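Local coordinates for pyroglutatmate porin OpdO (PDB 3SZV), which probably acts as a beta-barrel porin that lets small carboxylate solutes such as pyroglutamate cross the bacterial outer membrane, at residues 62-67 / 114-119; 127-132 / 148-153. One frame throughout, in Å; residues are numbered along the deposited sequence.

Interaction 1 (62-67 / 114-119); sequences FSEGTV and KARVSN. With C8E ((hydroxyethyloxy)tri(ethyloxy)octane), chain F.
The side chain of Arg116 runs over the ring of Phe62, meeting it at almost every atom. Arg116 CB lies 3.8 Å from Phe62 CE1. Arg116 CG, set between the backbone N and the carbonyl carbon (chi1 69°), comes to 3.6 Å from Phe62 CD1, and the chain then runs extended to NE, which carries it across the ring. Arg116 CD sits 3.6 Å above the ring plane, offset toward the rim, in a CH-pi contact. Arg116 CZ is 3.6 Å from Phe62 CB, which lies over the centre of the guanidinium, while Arg116 NH1 reaches back to Phe62 CD2; guanidinium and ring planes are only 10° apart. At the tip, Arg116 NH2 gives a hydrogen bond to a water (3.0 Å) that is also hydrogen-bonded to Ser63 O and Gly65 O, tying the charged end to the loop. Lys114 lays its extended methylenes over the opposite ring face, with CE 3.6 Å from Phe62 CZ; its ammonium goes on to Asp72 and Ser60 O. Long aliphatic stems with charged ends thus suit both residues to sandwiching an aromatic near the surface. The arrangement fits the short-turn, probably periplasmic, rim of an OprD-type beta-barrel.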
ATOM      1  N   PHE A  62      18.301  11.729 -15.371  1.00 21.84           N
ATOM      2  CA  PHE A  62      17.936  11.316 -16.719  1.00 23.50           C
ATOM      3  C   PHE A  62      18.919  11.880 -17.726  1.00 22.02           C
ATOM      4  O   PHE A  62      19.412  13.007 -17.579  1.00 24.55           O
ATOM      5  CB  PHE A  62      16.536  11.813 -17.079  1.00 21.53           C
ATOM      6  CG  PHE A  62      15.434  11.136 -16.319  1.00 21.02           C
ATOM      7  CD1 PHE A  62      14.771  10.034 -16.849  1.00 19.55           C
ATOM      8  CD2 PHE A  62      15.067  11.593 -15.067  1.00 22.48           C
ATOM      9  CE1 PHE A  62      13.745   9.409 -16.133  1.00 20.85           C
ATOM     10  CE2 PHE A  62      14.053  10.982 -14.353  1.00 21.34           C
ATOM     11  CZ  PHE A  62      13.392   9.889 -14.885  1.00 21.76           C
ATOM     12  N   SER A  63      19.195  11.111 -18.771  1.00 22.10           N
ATOM     13  CA  SER A  63      19.968  11.647 -19.889  1.00 22.99           C
ATOM     14  C   SER A  63      19.184  12.767 -20.583  1.00 24.27           C
ATOM     15  O   SER A  63      17.949  12.715 -20.675  1.00 26.07           O
ATOM     16  CB  SER A  63      20.322  10.533 -20.876  1.00 25.33           C
ATOM     17  OG  SER A  63      19.157   9.882 -21.352  1.00 23.49           O
ATOM     18  N   GLU A  64      19.897  13.791 -21.048  1.00 26.54           N
ATOM     19  CA  GLU A  64      19.275  14.928 -21.710  1.00 27.56           C
ATOM     20  C   GLU A  64      18.627  14.509 -23.016  1.00 27.76           C
ATOM     21  O   GLU A  64      19.085  13.574 -23.676  1.00 31.42           O
ATOM     22  CB  GLU A  64      20.325  16.007 -21.988  1.00 31.38           C
ATOM     23  CG  GLU A  64      20.870  16.681 -20.743  1.00 65.06           C
ATOM     24  CD  GLU A  64      19.934  17.743 -20.204  1.00 61.30           C
ATOM     25  OE1 GLU A  64      20.106  18.925 -20.574  1.00 75.12           O
ATOM     26  OE2 GLU A  64      19.030  17.398 -19.412  1.00 62.43           O
ATOM     27  N   GLY A  65      17.564  15.211 -23.395  1.00 29.06           N
ATOM     28  CA  GLY A  65      16.888  14.942 -24.648  1.00 32.11           C
ATOM     29  C   GLY A  65      15.380  14.865 -24.525  1.00 31.04           C
ATOM     30  O   GLY A  65      14.840  14.825 -23.418  1.00 32.75           O
ATOM     31  N   THR A  66      14.706  14.842 -25.671  1.00 31.93           N
ATOM     32  CA  THR A  66      13.253  14.729 -25.705  1.00 36.35           C
ATOM     33  C   THR A  66      12.815  13.515 -24.897  1.00 32.60           C
ATOM     34  O   THR A  66      11.900  13.593 -24.075  1.00 33.54           O
ATOM     35  CB  THR A  66      12.735  14.601 -27.144  1.00 40.44           C
ATOM     36  OG1 THR A  66      13.036  15.802 -27.865  1.00 39.99           O
ATOM     37  CG2 THR A  66      11.228  14.374 -27.154  1.00 43.17           C
ATOM     38  N   VAL A  67      13.477  12.390 -25.133  1.00 28.99           N
ATOM     39  CA  VAL A  67      13.280  11.216 -24.298  1.00 26.62           C
ATOM     40  C   VAL A  67      14.510  11.038 -23.426  1.00 27.91           C
ATOM     41  O   VAL A  67      15.633  10.933 -23.931  1.00 30.62           O
ATOM     42  CB  VAL A  67      13.060   9.946 -25.130  1.00 30.35           C
ATOM     43  CG1 VAL A  67      12.766   8.763 -24.216  1.00 32.98           C
ATOM     44  CG2 VAL A  67      11.923  10.155 -26.117  1.00 32.97           C
ATOM     45  N   LYS A 114      14.267   3.250 -16.592  1.00 17.05           N
ATOM     46  CA  LYS A 114      13.233   4.267 -16.724  1.00 18.61           C
ATOM     47  C   LYS A 114      13.429   5.170 -17.933  1.00 16.80           C
ATOM     48  O   LYS A 114      14.555   5.388 -18.401  1.00 19.08           O
ATOM     49  CB  LYS A 114      13.105   5.107 -15.446  1.00 19.73           C
ATOM     50  CG  LYS A 114      14.353   5.882 -15.056  1.00 18.98           C
ATOM     51  CD  LYS A 114      14.195   6.481 -13.659  1.00 20.75           C
ATOM     52  CE  LYS A 114      15.417   7.308 -13.292  1.00 20.38           C
ATOM     53  NZ  LYS A 114      15.286   7.911 -11.932  1.00 21.51           N
ATOM     54  N   ALA A 115      12.318   5.704 -18.429  1.00 18.28           N
ATOM     55  CA  ALA A 115      12.343   6.651 -19.538  1.00 22.53           C
ATOM     56  C   ALA A 115      11.290   7.726 -19.305  1.00 18.48           C
ATOM     57  O   ALA A 115      10.186   7.422 -18.842  1.00 20.19           O
ATOM     58  CB  ALA A 115      12.098   5.938 -20.860  1.00 23.19           C
ATOM     59  N   ARG A 116      11.625   8.973 -19.608  1.00 21.00           N
ATOM     60  CA  ARG A 116      10.678  10.071 -19.465  1.00 21.94           C
ATOM     61  C   ARG A 116      10.534  10.832 -20.771  1.00 22.43           C
ATOM     62  O   ARG A 116      11.498  11.003 -21.511  1.00 23.51           O
ATOM     63  CB  ARG A 116      11.115  11.047 -18.370  1.00 20.20           C
ATOM     64  CG  ARG A 116      12.361  11.829 -18.750  1.00 26.16           C
ATOM     65  CD  ARG A 116      12.667  12.972 -17.787  1.00 27.45           C
ATOM     66  NE  ARG A 116      13.757  13.800 -18.303  1.00 29.44           N
ATOM     67  CZ  ARG A 116      14.417  14.704 -17.587  1.00 38.24           C
ATOM     68  NH1 ARG A 116      14.114  14.892 -16.312  1.00 32.70           N
ATOM     69  NH2 ARG A 116      15.389  15.410 -18.148  1.00 34.44           N
ATOM     70  N   VAL A 117       9.319  11.286 -21.055  1.00 23.43           N
ATOM     71  CA  VAL A 117       9.103  12.243 -22.128  1.00 23.98           C
ATOM     72  C   VAL A 117       8.043  13.210 -21.633  1.00 26.69           C
ATOM     73  O   VAL A 117       7.079  12.789 -20.984  1.00 23.88           O
ATOM     74  CB  VAL A 117       8.679  11.552 -23.438  1.00 26.72           C
ATOM     75  CG1 VAL A 117       7.325  10.879 -23.286  1.00 31.51           C
ATOM     76  CG2 VAL A 117       8.658  12.558 -24.589  1.00 30.38           C
ATOM     77  N   SER A 118       8.231  14.495 -21.903  1.00 28.37           N
ATOM     78  CA  SER A 118       7.306  15.518 -21.437  1.00 29.65           C
ATOM     79  C   SER A 118       6.986  15.302 -19.959  1.00 30.27           C
ATOM     80  O   SER A 118       7.880  15.363 -19.112  1.00 30.06           O
ATOM     81  CB  SER A 118       6.039  15.509 -22.286  1.00 27.75           C
ATOM     82  OG  SER A 118       5.213  16.618 -21.992  1.00 30.83           O
ATOM     83  N   ASN A 119       5.716  15.025 -19.652  1.00 27.64           N
ATOM     84  CA  ASN A 119       5.287  14.791 -18.278  1.00 31.95           C
ATOM     85  C   ASN A 119       4.832  13.350 -18.058  1.00 34.01           C
ATOM     86  O   ASN A 119       3.874  13.090 -17.327  1.00 30.77           O
ATOM     87  CB  ASN A 119       4.152  15.744 -17.908  1.00 34.81           C
ATOM     88  CG  ASN A 119       4.456  16.551 -16.667  1.00 73.59           C
ATOM     89  OD1 ASN A 119       4.140  16.140 -15.550  1.00 54.06           O
ATOM     90  ND2 ASN A 119       5.079  17.709 -16.856  1.00 48.16           N
TER
HETATM   91  C13 C8E F 389       2.882   8.960 -23.727  1.00 46.79           C
HETATM   92  C14 C8E F 389       3.830  10.099 -24.076  1.00 46.06           C
HETATM   93  O15 C8E F 389       3.098  11.303 -24.049  1.00 61.31           O
HETATM   94  C16 C8E F 389       3.450  12.204 -25.080  1.00 46.89           C
HETATM   95  C17 C8E F 389       4.063  13.454 -24.463  1.00 50.48           C
HETATM   96  O18 C8E F 389       4.696  14.212 -25.474  1.00 74.09           O
HETATM   97  C19 C8E F 389       4.052  15.432 -25.760  1.00 58.80           C
HETATM   98  C20 C8E F 389       5.089  16.553 -25.729  1.00 65.88           C
HETATM   99  O21 C8E F 389       4.448  17.804 -25.611  1.00 69.27           O
HETATM  100  O   HOH W   1      15.672  14.102 -20.788  1.00 25.67           O
HETATM  101  O   HOH W   2      10.268  15.814 -23.373  1.00 32.07           O

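Interaction 2 (127-132 / 148-153)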
ATOM      1  N   LEU A 127       9.227  -2.811  -9.232  1.00 14.18           N
ATOM      2  CA  LEU A 127       8.206  -1.781  -9.036  1.00 14.32           C
ATOM      3  C   LEU A 127       7.634  -1.827  -7.629  1.00 14.63           C
ATOM      4  O   LEU A 127       7.517  -2.886  -7.016  1.00 15.46           O
ATOM      5  CB  LEU A 127       7.049  -1.980 -10.019  1.00 14.54           C
ATOM      6  CG  LEU A 127       7.438  -1.935 -11.491  1.00 14.34           C
ATOM      7  CD1 LEU A 127       6.222  -2.323 -12.330  1.00 15.82           C
ATOM      8  CD2 LEU A 127       7.969  -0.559 -11.889  1.00 15.97           C
ATOM      9  N   HIS A 128       7.259  -0.653  -7.130  1.00 13.14           N
ATOM     10  CA  HIS A 128       6.599  -0.531  -5.835  1.00 13.46           C
ATOM     11  C   HIS A 128       5.751   0.726  -5.904  1.00 12.66           C
ATOM     12  O   HIS A 128       6.276   1.835  -6.012  1.00 14.55           O
ATOM     13  CB  HIS A 128       7.615  -0.453  -4.678  1.00 14.04           C
ATOM     14  CG  HIS A 128       6.977  -0.396  -3.326  1.00 15.74           C
ATOM     15  ND1 HIS A 128       6.863  -1.501  -2.502  1.00 14.12           N
ATOM     16  CD2 HIS A 128       6.409   0.631  -2.649  1.00 17.41           C
ATOM     17  CE1 HIS A 128       6.250  -1.154  -1.386  1.00 15.74           C
ATOM     18  NE2 HIS A 128       5.962   0.138  -1.448  1.00 17.51           N
ATOM     19  N   PHE A 129       4.434   0.550  -5.905  1.00 12.68           N
ATOM     20  CA  PHE A 129       3.538   1.679  -6.090  1.00 12.67           C
ATOM     21  C   PHE A 129       2.177   1.336  -5.500  1.00 11.88           C
ATOM     22  O   PHE A 129       1.917   0.175  -5.128  1.00 12.63           O
ATOM     23  CB  PHE A 129       3.421   2.024  -7.588  1.00 13.76           C
ATOM     24  CG  PHE A 129       2.774   0.939  -8.411  1.00 12.98           C
ATOM     25  CD1 PHE A 129       3.513  -0.139  -8.896  1.00 14.40           C
ATOM     26  CD2 PHE A 129       1.421   0.991  -8.708  1.00 13.10           C
ATOM     27  CE1 PHE A 129       2.907  -1.145  -9.663  1.00 14.02           C
ATOM     28  CE2 PHE A 129       0.806  -0.001  -9.468  1.00 14.10           C
ATOM     29  CZ  PHE A 129       1.538  -1.079  -9.945  1.00 13.35           C
ATOM     30  N   LYS A 130       1.319   2.346  -5.413  1.00 11.74           N
ATOM     31  CA  LYS A 130      -0.024   2.219  -4.870  1.00 11.80           C
ATOM     32  C   LYS A 130      -1.034   2.618  -5.936  1.00 14.17           C
ATOM     33  O   LYS A 130      -0.866   3.628  -6.626  1.00 14.35           O
ATOM     34  CB  LYS A 130      -0.214   3.158  -3.670  1.00 14.46           C
ATOM     35  CG  LYS A 130       0.864   3.103  -2.597  1.00 18.02           C
ATOM     36  CD  LYS A 130       0.843   1.804  -1.824  1.00 17.20           C
ATOM     37  CE  LYS A 130       1.850   1.899  -0.668  1.00 20.89           C
ATOM     38  NZ  LYS A 130       1.779   0.728   0.263  1.00 18.30           N
ATOM     39  N   SER A 131      -2.088   1.831  -6.068  1.00 11.56           N
ATOM     40  CA  SER A 131      -3.192   2.151  -6.970  1.00 11.95           C
ATOM     41  C   SER A 131      -4.415   1.384  -6.501  1.00 12.10           C
ATOM     42  O   SER A 131      -4.279   0.404  -5.767  1.00 12.05           O
ATOM     43  CB  SER A 131      -2.868   1.788  -8.427  1.00 13.17           C
ATOM     44  OG  SER A 131      -2.891   0.385  -8.654  1.00 12.98           O
ATOM     45  N   PRO A 132      -5.609   1.793  -6.929  1.00 11.13           N
ATOM     46  CA  PRO A 132      -6.795   1.104  -6.410  1.00 10.97           C
ATOM     47  C   PRO A 132      -6.759  -0.405  -6.644  1.00 11.19           C
ATOM     48  O   PRO A 132      -7.141  -1.153  -5.727  1.00 12.96           O
ATOM     49  CB  PRO A 132      -7.942   1.777  -7.178  1.00 11.58           C
ATOM     50  CG  PRO A 132      -7.432   3.195  -7.361  1.00 11.74           C
ATOM     51  CD  PRO A 132      -5.967   3.011  -7.694  1.00 13.12           C
ATOM     52  N   GLY A 148       7.640  -5.809 -13.443  1.00 14.96           N
ATOM     53  CA  GLY A 148       6.795  -5.438 -14.562  1.00 16.76           C
ATOM     54  C   GLY A 148       7.115  -4.086 -15.151  1.00 14.39           C
ATOM     55  O   GLY A 148       8.217  -3.561 -14.979  1.00 16.13           O
ATOM     56  N   ALA A 149       6.133  -3.526 -15.849  1.00 13.79           N
ATOM     57  CA  ALA A 149       6.262  -2.213 -16.450  1.00 15.06           C
ATOM     58  C   ALA A 149       5.115  -1.345 -15.965  1.00 15.42           C
ATOM     59  O   ALA A 149       3.961  -1.799 -15.900  1.00 16.35           O
ATOM     60  CB  ALA A 149       6.254  -2.321 -17.973  1.00 17.65           C
ATOM     61  N   LEU A 150       5.429  -0.102 -15.615  1.00 15.06           N
ATOM     62  CA  LEU A 150       4.458   0.851 -15.081  1.00 14.23           C
ATOM     63  C   LEU A 150       4.603   2.166 -15.821  1.00 14.17           C
ATOM     64  O   LEU A 150       5.693   2.735 -15.899  1.00 14.75           O
ATOM     65  CB  LEU A 150       4.682   1.067 -13.577  1.00 15.18           C
ATOM     66  CG  LEU A 150       3.898   2.203 -12.920  1.00 14.60           C
ATOM     67  CD1 LEU A 150       2.406   1.886 -12.885  1.00 17.14           C
ATOM     68  CD2 LEU A 150       4.421   2.474 -11.503  1.00 16.84           C
ATOM     69  N   LEU A 151       3.498   2.641 -16.386  1.00 15.84           N
ATOM     70  CA  LEU A 151       3.486   3.888 -17.135  1.00 15.47           C
ATOM     71  C   LEU A 151       2.618   4.908 -16.420  1.00 15.55           C
ATOM     72  O   LEU A 151       1.498   4.596 -16.003  1.00 17.20           O
ATOM     73  CB  LEU A 151       2.959   3.641 -18.552  1.00 17.75           C
ATOM     74  CG  LEU A 151       2.853   4.852 -19.478  1.00 19.42           C
ATOM     75  CD1 LEU A 151       4.215   5.501 -19.727  1.00 20.57           C
ATOM     76  CD2 LEU A 151       2.204   4.427 -20.786  1.00 24.20           C
ATOM     77  N   ASP A 152       3.123   6.127 -16.291  1.00 16.95           N
ATOM     78  CA  ASP A 152       2.413   7.210 -15.620  1.00 17.14           C
ATOM     79  C   ASP A 152       2.409   8.415 -16.551  1.00 17.96           C
ATOM     80  O   ASP A 152       3.465   8.947 -16.873  1.00 17.96           O
ATOM     81  CB  ASP A 152       3.121   7.558 -14.304  1.00 18.34           C
ATOM     82  CG  ASP A 152       2.333   8.531 -13.448  1.00 23.13           C
ATOM     83  OD1 ASP A 152       1.987   9.630 -13.929  1.00 28.69           O
ATOM     84  OD2 ASP A 152       2.061   8.202 -12.278  1.00 25.69           O
ATOM     85  N   VAL A 153       1.229   8.833 -16.999  1.00 17.65           N
ATOM     86  CA  VAL A 153       1.086   9.887 -17.994  1.00 17.98           C
ATOM     87  C   VAL A 153       0.333  11.070 -17.398  1.00 18.58           C
ATOM     88  O   VAL A 153      -0.845  10.941 -17.033  1.00 18.06           O
ATOM     89  CB  VAL A 153       0.311   9.368 -19.233  1.00 19.76           C
ATOM     90  CG1 VAL A 153      -0.011  10.501 -20.207  1.00 19.84           C
ATOM     91  CG2 VAL A 153       1.100   8.260 -19.934  1.00 23.47           C
TER
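Leu150 carries its CG anti to the backbone N (chi1 170°), and Phe129 holds its CG between backbone N and carbonyl carbon (chi1 65°), so both side chains set out toward the other segment. The second torsion of Leu150 (chi2 68°) then turns its branched end so that both methyls lie over one face of the ring. Leu150 CD1 stands above the middle of that face, while Leu150 CD2 lies nearer the attached side of the ring, 3.8 Å from Phe129 CD1, and makes a CH-pi contact. A branched leucine tip suits this place because its two methyls can spread over one flat surface.

Leu127, two residues before Phe129, meets the base of the same leucine: its CD1 is 3.9 Å and its CD2 4.0 Å from Leu150 CB. Leu127 CD1 also presses on the backbone, 3.4 Å from Gly148 C and 3.7 Å from Ala149 N. Gly148 stands where the chain turns a corner, and having no side chain lets it adopt backbone angles that would force a CB against the preceding carbonyl.

Around the contact, Leu127 touches Leu166 and Phe129 touches Phe194, both on neighbouring wall strands. This is consistent with the third loop of OprD-family channels, which folds into the barrel and narrows the pore.

Among the side chains the contact is apolar, with a methyl also resting on the peptide after Gly148; the backbones of Leu127, Phe129 and Leu150 bond instead to Phe146, Ala136 and Lys123. Shape and dispersion, rather than directional bonds, therefore seat the start of the loop against the wall here.

In the fold
Interactions 1 and 2 belong to one region of the barrel wall, their centres 18 Å apart and their nearest atoms about 4 Å apart without touching. Strand 120-124 connects them: it pairs with strand 106-117 of interaction 1 on one side and with strand 149-156 of interaction 2 on the other. The first contact is centred about 27 Å from the centre of the chain, the second about 12 Å, where an inward-going loop packs on the wall. Detergent lies near both, at Ser63, Val117 and Ser118 in the first and at Ala149 in the second. One contact joins a turn to the end of strand 106-117 at a rim, the other ties the wall to the channel interior.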